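Local coordinates for ABC-type transport system, sugar-family extracellular solute-binding protein (Peptoclostridium difficile 630, PDB 6HNI) that probably serves as the tyrosine-binding lipoprotein of an ABC transporter, closing around the amino acid, and has adhesive properties, at residues A[117-122]-A[165-170]; A[51-56]-A[271-276]. The protein carries 1 engineered substitution. One frame throughout, in Å; residues are numbered along the deposited sequence.

Contact 1: residues A[117-122]-A[165-170]; sequences VAAGLV and SEVNSK. With TYR (tyrosine), chain B.
V167 meets A118 and A119 across the mouth of the closed cleft, linking a loop that follows strand 108-113 in one lobe to the start of helix 167-183 in the other. E166 precedes the contact as N-cap of that helix; its OE1 accepts the N168 amide at 2.9 Å between ND2 and OE1, through the anti lone pair and with the donor angle at 162°. V167 then sets one methyl against each of the two central residues of the type I turn V117-G120. CG2, anti to the backbone N, lies 4.1 Å from A118 CB and also nears A118 O, while CG1 turns to A119, 3.9 Å from its CA and 4.0 Å from its CB. N168 faces the bound tyrosine: its CB lies 3.3 Å from the ligand's OXT, and chi1 of 48° lays the amide over the carboxylate. The two planes are about 10° from parallel, N168 ND2 being 3.5 Å from atom C of the ligand TYR. Besides E166 OE1, ND2 also serves T216 O, so two acceptors fix the amide's rotation. Next come S169, whose OG bonds D217, and K170, salt-bridged to D174. No hydrogen bond joins the two segments, and only 102 Å² is buried between them. Such a light apolar touch between lobes is consistent with a cleft that can reopen without breaking polar bonds here.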
ATOM      1  N   VAL A 117      -1.262 -14.124  -2.904  1.00 13.05           N
ATOM      2  CA  VAL A 117      -1.238 -15.544  -2.538  1.00 13.84           C
ATOM      3  C   VAL A 117      -1.261 -15.733  -1.005  1.00 14.20           C
ATOM      4  O   VAL A 117      -2.037 -16.480  -0.458  1.00 15.59           O
ATOM      5  CB  VAL A 117      -0.020 -16.252  -3.159  1.00 16.06           C
ATOM      6  CG1 VAL A 117       0.105 -17.670  -2.632  1.00 21.45           C
ATOM      7  CG2 VAL A 117      -0.125 -16.253  -4.679  1.00 16.45           C
ATOM      8  N   ALA A 118      -0.442 -14.963  -0.330  1.00 13.00           N
ATOM      9  CA  ALA A 118      -0.411 -15.091   1.145  1.00 12.86           C
ATOM     10  C   ALA A 118      -1.707 -14.652   1.808  1.00 13.82           C
ATOM     11  O   ALA A 118      -2.076 -15.125   2.894  1.00 17.21           O
ATOM     12  CB  ALA A 118       0.777 -14.307   1.753  1.00 13.73           C
ATOM     13  N   ALA A 119      -2.406 -13.734   1.143  1.00 12.70           N
ATOM     14  CA  ALA A 119      -3.703 -13.270   1.601  1.00 13.29           C
ATOM     15  C   ALA A 119      -4.835 -14.239   1.271  1.00 12.95           C
ATOM     16  O   ALA A 119      -5.974 -13.997   1.681  1.00 15.61           O
ATOM     17  CB  ALA A 119      -4.019 -11.903   1.027  1.00 14.07           C
ATOM     18  N   GLY A 120      -4.535 -15.323   0.558  1.00 13.70           N
ATOM     19  CA  GLY A 120      -5.545 -16.343   0.254  1.00 14.73           C
ATOM     20  C   GLY A 120      -6.473 -16.009  -0.914  1.00 13.63           C
ATOM     21  O   GLY A 120      -7.484 -16.659  -1.061  1.00 18.60           O
ATOM     22  N   LEU A 121      -6.117 -14.995  -1.689  1.00 12.18           N
ATOM     23  CA  LEU A 121      -7.037 -14.484  -2.768  1.00 12.69           C
ATOM     24  C   LEU A 121      -6.912 -15.218  -4.075  1.00 12.97           C
ATOM     25  O   LEU A 121      -7.897 -15.220  -4.837  1.00 14.47           O
ATOM     26  CB  LEU A 121      -6.717 -13.040  -2.968  1.00 12.52           C
ATOM     27  CG  LEU A 121      -6.959 -12.095  -1.747  1.00 12.61           C
ATOM     28  CD1 LEU A 121      -6.365 -10.731  -1.964  1.00 14.79           C
ATOM     29  CD2 LEU A 121      -8.438 -11.991  -1.394  1.00 14.17           C
ATOM     30  N   VAL A 122      -5.728 -15.681  -4.420  1.00 14.48           N
ATOM     31  CA  VAL A 122      -5.436 -16.320  -5.704  1.00 14.14           C
ATOM     32  C   VAL A 122      -4.584 -17.528  -5.424  1.00 15.65           C
ATOM     33  O   VAL A 122      -3.817 -17.534  -4.409  1.00 16.56           O
ATOM     34  CB  VAL A 122      -4.729 -15.354  -6.659  1.00 13.26           C
ATOM     35  CG1 VAL A 122      -5.558 -14.091  -6.875  1.00 14.45           C
ATOM     36  CG2 VAL A 122      -3.327 -14.972  -6.241  1.00 13.30           C
ATOM     37  N   SER A 165      -1.882  -7.869  12.638  1.00 17.65           N
ATOM     38  CA  SER A 165      -3.069  -8.394  11.941  1.00 16.99           C
ATOM     39  C   SER A 165      -3.061  -8.308  10.431  1.00 17.70           C
ATOM     40  O   SER A 165      -3.976  -8.843   9.839  1.00 22.30           O
ATOM     41  CB  SER A 165      -4.330  -7.662  12.411  1.00 19.68           C
ATOM     42  OG  SER A 165      -4.510  -7.851  13.784  1.00 30.06           O
ATOM     43  N   GLU A 166      -2.110  -7.618   9.822  1.00 16.36           N
ATOM     44  CA  GLU A 166      -2.040  -7.477   8.372  1.00 16.20           C
ATOM     45  C   GLU A 166      -1.048  -8.472   7.777  1.00 16.66           C
ATOM     46  O   GLU A 166       0.186  -8.359   7.967  1.00 16.53           O
ATOM     47  CB  GLU A 166      -1.674  -6.024   8.003  1.00 18.46           C
ATOM     48  CG  GLU A 166      -2.797  -5.003   8.248  1.00 19.86           C
ATOM     49  CD  GLU A 166      -2.431  -3.551   7.852  1.00 17.01           C
ATOM     50  OE1 GLU A 166      -1.889  -3.351   6.723  1.00 15.83           O
ATOM     51  OE2 GLU A 166      -2.684  -2.607   8.680  1.00 18.60           O
ATOM     52  N   VAL A 167      -1.550  -9.424   6.987  1.00 14.69           N
ATOM     53  CA  VAL A 167      -0.652 -10.402   6.387  1.00 15.00           C
ATOM     54  C   VAL A 167       0.335  -9.739   5.435  1.00 12.67           C
ATOM     55  O   VAL A 167       1.481 -10.156   5.333  1.00 14.10           O
ATOM     56  CB  VAL A 167      -1.431 -11.548   5.764  1.00 15.22           C
ATOM     57  CG1 VAL A 167      -2.300 -11.094   4.562  1.00 16.45           C
ATOM     58  CG2 VAL A 167      -0.482 -12.667   5.328  1.00 19.30           C
ATOM     59  N   ASN A 168      -0.112  -8.689   4.752  1.00 13.17           N
ATOM     60  CA  ASN A 168       0.778  -7.890   3.920  1.00 13.89           C
ATOM     61  C   ASN A 168       2.016  -7.384   4.644  1.00 13.41           C
ATOM     62  O   ASN A 168       3.122  -7.413   4.102  1.00 14.95           O
ATOM     63  CB  ASN A 168       0.050  -6.721   3.238  1.00 14.74           C
ATOM     64  CG  ASN A 168      -0.830  -5.919   4.208  1.00 13.77           C
ATOM     65  OD1 ASN A 168      -1.861  -6.459   4.629  1.00 15.10           O
ATOM     66  ND2 ASN A 168      -0.483  -4.677   4.511  1.00 16.36           N
ATOM     67  N   SER A 169       1.819  -6.968   5.891  1.00 13.47           N
ATOM     68  CA  SER A 169       2.927  -6.473   6.708  1.00 12.62           C
ATOM     69  C   SER A 169       3.816  -7.581   7.206  1.00 12.35           C
ATOM     70  O   SER A 169       5.052  -7.426   7.177  1.00 14.70           O
ATOM     71  CB  SER A 169       2.393  -5.615   7.835  1.00 16.56           C
ATOM     72  OG  SER A 169       1.714  -4.514   7.285  1.00 19.27           O
ATOM     73  N   LYS A 170       3.225  -8.699   7.601  1.00 13.19           N
ATOM     74  CA  LYS A 170       4.009  -9.835   8.072  1.00 15.66           C
ATOM     75  C   LYS A 170       5.000 -10.306   7.005  1.00 14.26           C
ATOM     76  O   LYS A 170       6.157 -10.577   7.282  1.00 15.83           O
ATOM     77  CB  LYS A 170       3.093 -10.990   8.500  1.00 19.91           C
ATOM     78  CG  LYS A 170       3.787 -12.256   8.950  1.00 28.08           C
ATOM     79  CD  LYS A 170       2.897 -13.498   8.866  1.00 36.50           C
ATOM     80  CE  LYS A 170       3.618 -14.758   9.348  1.00 45.00           C
ATOM     81  NZ  LYS A 170       4.800 -15.121   8.508  1.00 53.80           N
TER
HETATM   82  N   TYR B 401       0.092  -2.981   0.650  1.00 10.93           N
HETATM   83  CA  TYR B 401      -1.071  -2.686   1.507  1.00 10.93           C
HETATM   84  C   TYR B 401      -2.012  -3.880   1.515  1.00 11.51           C
HETATM   85  O   TYR B 401      -3.107  -3.752   2.049  1.00 11.91           O
HETATM   86  CB  TYR B 401      -1.724  -1.327   1.182  1.00 10.40           C
HETATM   87  CG  TYR B 401      -0.825  -0.171   1.470  1.00  9.31           C
HETATM   88  CD1 TYR B 401      -0.473   0.127   2.819  1.00 10.39           C
HETATM   89  CD2 TYR B 401      -0.247   0.600   0.506  1.00 11.24           C
HETATM   90  CE1 TYR B 401       0.416   1.134   3.093  1.00 11.71           C
HETATM   91  CE2 TYR B 401       0.645   1.617   0.766  1.00 10.99           C
HETATM   92  CZ  TYR B 401       0.995   1.889   2.110  1.00 11.01           C
HETATM   93  OH  TYR B 401       1.896   2.898   2.392  1.00 12.96           O
HETATM   94  OXT TYR B 401      -1.639  -4.954   1.090  1.00 11.69           O

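Contact 2: residues A[51-56]-A[271-276]; sequences NGFKDG and KILNGE
F53 packs against L273 and N274 where two helices of the same lobe end, each in a Schellman motif, within the two-lobed fold of a periplasmic-binding-type protein. The backbone bonds define these ends. Helix 35-50 is closed at G52, of positive phi, with F53 N returning to L48 O and G52 N to E49 O. Helix 258-273 is closed at G275, phi 111°, by E276 N to K271 O at 2.9 Å and G275 N to I272 O at 3.0 Å. The apolar part of the contact is an approach to the face of the F53 ring: L273 CD1 sits 4.2 Å above its plane, displaced toward the rim, and is likewise 4.2 Å from F53 CE1. F53 CG is anti to the carbonyl carbon (chi1 -69°), which carries the ring out from the loop toward the helix end. V270 and L48 also touch this phenyl, and L48 touches L273 as well, so the pair joins the packing between the two helices. No hydrogen bond crosses between the segments, and their buried surface totals 121 Å². The polar part comes at the ring's edge from N274, whose amide plane is turned 48° from the ring. There N274 OD1 lies in the plane of the phenyl, 3.9 Å from F53 CZ.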
ATOM      1  N   ASN A  51     -11.747   4.465 -21.549  1.00 16.59           N
ATOM      2  CA  ASN A  51     -12.241   3.319 -22.261  1.00 18.36           C
ATOM      3  C   ASN A  51     -13.760   3.336 -22.503  1.00 18.10           C
ATOM      4  O   ASN A  51     -14.320   2.341 -22.942  1.00 23.91           O
ATOM      5  CB  ASN A  51     -11.788   2.052 -21.571  1.00 18.31           C
ATOM      6  CG  ASN A  51     -10.332   1.751 -21.836  1.00 17.04           C
ATOM      7  OD1 ASN A  51     -10.014   1.051 -22.784  1.00 21.73           O
ATOM      8  ND2 ASN A  51      -9.436   2.217 -20.949  1.00 17.02           N
ATOM      9  N   GLY A  52     -14.380   4.479 -22.224  1.00 17.48           N
ATOM     10  CA  GLY A  52     -15.766   4.731 -22.523  1.00 19.40           C
ATOM     11  C   GLY A  52     -16.765   4.320 -21.473  1.00 20.32           C
ATOM     12  O   GLY A  52     -17.958   4.263 -21.760  1.00 25.12           O
ATOM     13  N   PHE A  53     -16.286   4.088 -20.233  1.00 21.16           N
ATOM     14  CA  PHE A  53     -17.157   3.688 -19.140  1.00 20.45           C
ATOM     15  C   PHE A  53     -17.221   4.825 -18.154  1.00 19.03           C
ATOM     16  O   PHE A  53     -16.244   5.121 -17.474  1.00 21.80           O
ATOM     17  CB  PHE A  53     -16.635   2.440 -18.471  1.00 22.50           C
ATOM     18  CG  PHE A  53     -16.733   1.225 -19.321  1.00 19.82           C
ATOM     19  CD1 PHE A  53     -17.907   0.497 -19.355  1.00 24.99           C
ATOM     20  CD2 PHE A  53     -15.663   0.817 -20.081  1.00 20.77           C
ATOM     21  CE1 PHE A  53     -17.988  -0.650 -20.132  1.00 27.44           C
ATOM     22  CE2 PHE A  53     -15.734  -0.328 -20.851  1.00 25.75           C
ATOM     23  CZ  PHE A  53     -16.885  -1.068 -20.862  1.00 25.90           C
ATOM     24  N   LYS A  54     -18.371   5.463 -18.102  1.00 21.47           N
ATOM     25  CA  LYS A  54     -18.506   6.742 -17.432  1.00 22.66           C
ATOM     26  C   LYS A  54     -19.635   6.658 -16.397  1.00 21.19           C
ATOM     27  O   LYS A  54     -20.761   6.247 -16.720  1.00 23.45           O
ATOM     28  CB  LYS A  54     -18.742   7.805 -18.518  1.00 25.77           C
ATOM     29  CG  LYS A  54     -19.203   9.162 -18.040  1.00 35.29           C
ATOM     30  CD  LYS A  54     -18.293   9.768 -16.992  1.00 39.88           C
ATOM     31  CE  LYS A  54     -18.707  11.199 -16.685  1.00 45.89           C
ATOM     32  NZ  LYS A  54     -18.271  12.130 -17.769  1.00 51.35           N
ATOM     33  N   ASP A  55     -19.324   7.038 -15.160  1.00 22.04           N
ATOM     34  CA  ASP A  55     -20.293   7.016 -14.031  1.00 20.91           C
ATOM     35  C   ASP A  55     -21.465   7.928 -14.361  1.00 25.59           C
ATOM     36  O   ASP A  55     -21.271   9.048 -14.851  1.00 26.46           O
ATOM     37  CB  ASP A  55     -19.634   7.492 -12.720  1.00 24.92           C
ATOM     38  CG  ASP A  55     -20.516   7.256 -11.493  1.00 27.06           C
ATOM     39  OD1 ASP A  55     -21.310   6.284 -11.472  1.00 26.18           O
ATOM     40  OD2 ASP A  55     -20.408   8.040 -10.510  1.00 37.17           O
ATOM     41  N   GLY A  56     -22.674   7.435 -14.127  1.00 23.69           N
ATOM     42  CA  GLY A  56     -23.860   8.183 -14.484  1.00 23.33           C
ATOM     43  C   GLY A  56     -24.285   7.978 -15.932  1.00 24.55           C
ATOM     44  O   GLY A  56     -25.355   8.484 -16.328  1.00 31.56           O
ATOM     45  N   LYS A 271     -11.660  -5.205 -19.447  1.00 14.79           N
ATOM     46  CA  LYS A 271     -11.657  -6.576 -19.950  1.00 15.09           C
ATOM     47  C   LYS A 271     -12.723  -7.462 -19.351  1.00 15.40           C
ATOM     48  O   LYS A 271     -13.442  -8.213 -20.051  1.00 17.92           O
ATOM     49  CB  LYS A 271     -10.292  -7.236 -19.871  1.00 16.47           C
ATOM     50  CG  LYS A 271      -9.186  -6.507 -20.598  1.00 18.85           C
ATOM     51  CD  LYS A 271      -7.865  -7.222 -20.406  1.00 22.13           C
ATOM     52  CE  LYS A 271      -6.771  -6.558 -21.174  1.00 26.92           C
ATOM     53  NZ  LYS A 271      -5.475  -7.191 -20.855  1.00 31.42           N
ATOM     54  N   ILE A 272     -12.854  -7.415 -18.018  1.00 16.70           N
ATOM     55  CA  ILE A 272     -13.865  -8.190 -17.324  1.00 16.43           C
ATOM     56  C   ILE A 272     -15.291  -7.757 -17.713  1.00 18.21           C
ATOM     57  O   ILE A 272     -16.139  -8.606 -18.015  1.00 22.72           O
ATOM     58  CB  ILE A 272     -13.647  -8.114 -15.771  1.00 17.52           C
ATOM     59  CG1 ILE A 272     -12.256  -8.649 -15.409  1.00 21.94           C
ATOM     60  CG2 ILE A 272     -14.761  -8.849 -15.064  1.00 22.81           C
ATOM     61  CD1 ILE A 272     -11.861 -10.002 -15.950  1.00 25.49           C
ATOM     62  N   LEU A 273     -15.529  -6.447 -17.776  1.00 17.08           N
ATOM     63  CA  LEU A 273     -16.829  -5.926 -18.185  1.00 18.61           C
ATOM     64  C   LEU A 273     -17.196  -6.344 -19.620  1.00 23.29           C
ATOM     65  O   LEU A 273     -18.364  -6.575 -19.903  1.00 26.23           O
ATOM     66  CB  LEU A 273     -16.882  -4.407 -18.009  1.00 20.88           C
ATOM     67  CG  LEU A 273     -16.781  -3.906 -16.552  1.00 21.40           C
ATOM     68  CD1 LEU A 273     -16.681  -2.401 -16.535  1.00 25.55           C
ATOM     69  CD2 LEU A 273     -17.957  -4.397 -15.711  1.00 24.11           C
ATOM     70  N   ASN A 274     -16.179  -6.518 -20.449  1.00 21.51           N
ATOM     71  CA  ASN A 274     -16.340  -6.962 -21.846  1.00 22.40           C
ATOM     72  C   ASN A 274     -16.329  -8.498 -22.003  1.00 31.15           C
ATOM     73  O   ASN A 274     -16.420  -8.989 -23.121  1.00 33.86           O
ATOM     74  CB  ASN A 274     -15.234  -6.323 -22.714  1.00 24.59           C
ATOM     75  CG  ASN A 274     -15.469  -4.845 -22.985  1.00 22.68           C
ATOM     76  OD1 ASN A 274     -16.614  -4.359 -22.984  1.00 31.55           O
ATOM     77  ND2 ASN A 274     -14.399  -4.129 -23.287  1.00 29.10           N
ATOM     78  N   GLY A 275     -16.277  -9.246 -20.892  1.00 30.70           N
ATOM     79  CA  GLY A 275     -16.462 -10.707 -20.965  1.00 30.55           C
ATOM     80  C   GLY A 275     -15.256 -11.598 -20.686  1.00 26.75           C
ATOM     81  O   GLY A 275     -15.378 -12.830 -20.748  1.00 27.54           O
ATOM     82  N   GLU A 276     -14.084 -11.032 -20.405  1.00 19.72           N
ATOM     83  CA  GLU A 276     -12.903 -11.881 -20.189  1.00 23.00           C
ATOM     84  C   GLU A 276     -12.992 -12.556 -18.821  1.00 21.00           C
ATOM     85  O   GLU A 276     -13.642 -12.037 -17.930  1.00 24.98           O
ATOM     86  CB  GLU A 276     -11.628 -11.076 -20.361  1.00 23.61           C
ATOM     87  CG  GLU A 276     -11.518 -10.539 -21.791  1.00 28.32           C
ATOM     88  CD  GLU A 276     -10.139 -10.053 -22.181  1.00 32.64           C
ATOM     89  OE1 GLU A 276      -9.135 -10.420 -21.506  1.00 45.96           O
ATOM     90  OE2 GLU A 276     -10.081  -9.295 -23.191  1.00 39.28           O
TER

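How the contacts relate
The two contacts differ in what they join. Contact 1 bridges the lobes beside the tyrosine site, whereas contact 2 ties two helix ends within a single lobe, the one that also supplies loop 117-122. Their centres are 28 Å apart and their nearest atoms about 12 Å. The chain itself connects the two regions: I272 of contact 2 touches P107, just ahead of strand 108-113, and that strand leads to S114, a ligand partner, and on to 117-122. Contact 1 holds the pocket residue N168; contact 2 contains no ligand partner, and its centre lies about 25 Å from the centre of the chain, against about 12 Å for that of contact 1.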